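ABC transporter periplasmic peptide-binding protein (Pseudoalteromonas, PDB 4QFL) binds dipeptides, here alanyl-phenylalanine, in the periplasm and probably delivers them to an ABC transporter for uptake. Local coordinates at residues 508-513 against 517-522. Numbering follows the deposited sequence.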
# COMPACT_ATOMS: atom_id res chain seq x y z
N ARG A 508 -1.33 0.42 14.13
CA ARG A 508 -1.73 1.58 13.34
C ARG A 508 -2.18 2.72 14.26
O ARG A 508 -3.19 2.61 14.94
CB ARG A 508 -2.85 1.18 12.39
CG ARG A 508 -3.17 2.22 11.35
CD ARG A 508 -4.20 1.72 10.35
NE ARG A 508 -4.21 2.58 9.17
CZ ARG A 508 -4.78 2.25 8.02
NH1 ARG A 508 -5.40 1.08 7.91
NH2 ARG A 508 -4.73 3.07 6.99
N PHE A 509 -1.42 3.81 14.29
CA PHE A 509 -1.75 4.97 15.13
C PHE A 509 -2.22 6.18 14.31
O PHE A 509 -1.77 6.40 13.20
CB PHE A 509 -0.53 5.44 15.93
CG PHE A 509 -0.08 4.50 17.00
CD1 PHE A 509 -0.67 4.52 18.26
CD2 PHE A 509 0.98 3.63 16.77
CE1 PHE A 509 -0.24 3.67 19.25
CE2 PHE A 509 1.42 2.77 17.76
CZ PHE A 509 0.81 2.79 19.01
N GLN A 510 -3.11 6.97 14.90
CA GLN A 510 -3.42 8.29 14.36
C GLN A 510 -3.82 9.27 15.46
O GLN A 510 -4.61 8.93 16.34
CB GLN A 510 -4.54 8.22 13.34
CG GLN A 510 -4.90 9.58 12.77
CD GLN A 510 -5.91 9.46 11.67
OE1 GLN A 510 -7.11 9.40 11.92
NE2 GLN A 510 -5.43 9.40 10.43
N ALA A 511 -3.27 10.47 15.39
CA ALA A 511 -3.62 11.49 16.37
C ALA A 511 -4.60 12.49 15.77
O ALA A 511 -4.52 12.81 14.59
CB ALA A 511 -2.39 12.21 16.88
N SER A 512 -5.52 12.97 16.58
CA SER A 512 -6.44 13.99 16.12
C SER A 512 -6.98 14.84 17.27
O SER A 512 -6.99 14.42 18.42
CB SER A 512 -7.58 13.36 15.31
OG SER A 512 -8.34 12.44 16.07
N SER A 513 -7.42 16.05 16.93
CA SER A 513 -8.17 16.86 17.86
C SER A 513 -9.42 16.12 18.36
O SER A 513 -10.10 15.41 17.61
CB SER A 513 -8.59 18.17 17.22
OG SER A 513 -9.78 18.62 17.84
N GLU A 517 -14.35 13.31 14.73
CA GLU A 517 -14.91 11.98 14.83
C GLU A 517 -15.25 11.47 13.43
O GLU A 517 -15.21 12.22 12.47
CB GLU A 517 -16.15 11.98 15.71
CG GLU A 517 -17.07 13.16 15.48
CD GLU A 517 -18.38 13.05 16.25
OE1 GLU A 517 -19.38 12.64 15.65
OE2 GLU A 517 -18.39 13.38 17.45
N GLY A 518 -15.58 10.18 13.35
CA GLY A 518 -15.98 9.56 12.11
C GLY A 518 -14.84 9.12 11.22
O GLY A 518 -15.05 8.75 10.07
N ILE A 519 -13.62 9.17 11.74
CA ILE A 519 -12.45 8.82 10.96
C ILE A 519 -12.17 7.32 11.04
O ILE A 519 -12.22 6.73 12.12
CB ILE A 519 -11.20 9.62 11.41
CG1 ILE A 519 -11.28 9.96 12.90
CG2 ILE A 519 -11.07 10.89 10.58
CD1 ILE A 519 -12.14 11.15 13.22
N THR A 520 -11.88 6.70 9.89
CA THR A 520 -11.63 5.26 9.83
C THR A 520 -10.20 4.86 9.42
O THR A 520 -9.73 5.19 8.33
CB THR A 520 -12.64 4.51 8.94
OG1 THR A 520 -12.61 5.05 7.61
CG2 THR A 520 -14.05 4.64 9.50
N LEU A 521 -9.53 4.14 10.31
CA LEU A 521 -8.23 3.54 10.03
C LEU A 521 -8.31 2.12 9.44
O LEU A 521 -8.12 1.93 8.23
CB LEU A 521 -7.40 3.43 11.32
CG LEU A 521 -7.03 4.69 12.09
CD1 LEU A 521 -6.14 4.37 13.28
CD2 LEU A 521 -6.35 5.67 11.17
N GLY A 522 -8.58 1.14 10.30
CA GLY A 522 -8.79 -0.23 9.89
C GLY A 522 -7.59 -1.16 9.83
O GLY A 522 -6.45 -0.70 9.84
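The Arg508 and Leu521 side chains lie antiparallel, alongside each other, at one end of this contact, where the chain, after leaving strand 500-513, comes back across the side chains of that strand as an irregular loop. In this family 5 solute-binding protein the Arg508 side chain is about 8 Å from the bound alanine. The polar part lies at the guanidinium. NH1 of Arg508 donates to Gly522 O at 2.8 Å, with an N-H...O angle of 150°; the acceptor sits close to the guanidinium plane, while the donor stands 45° out of the carbonyl plane. Leu521 O, 2.9 Å from Arg508 NH1, lies over one guanidinium face and makes no hydrogen bond. NH2 of Arg508 bonds to Gly525 O, and Asn289 ND2 gives Gly522 O a second donor.

The apolar part is centred on Leu521. Its CB lies 3.8 Å from Arg508 CD, CD1 reaches Arg508 O at 3.8 Å, and CD2 crosses the Gln510 side chain, 3.8 Å from Gln510 CB. With CG anti to the backbone N (chi1 179°) and an extended chain beyond, Gln510 carries its amide past Leu521 CD2 toward Ile519; Ile519 CB is 4.1 Å from Gln510 OE1. Gln510 NE2 is buried without a hydrogen-bonding partner.

Cut back to an alanine, Arg508 would probably leave Gly525 O without this donor and Gly522 O with Asn289 alone, and open a gap beside Leu521 CB. Strand 282-287 pairs with the Arg508 strand and also holds Gly522 N through Glu287. The chemistry thus implies a loop fastened to strand 500-513 by one bond to Gly522 O, probably strengthened by the guanidinium charge, and by aliphatic contact of Leu521 with Arg508 and Gln510.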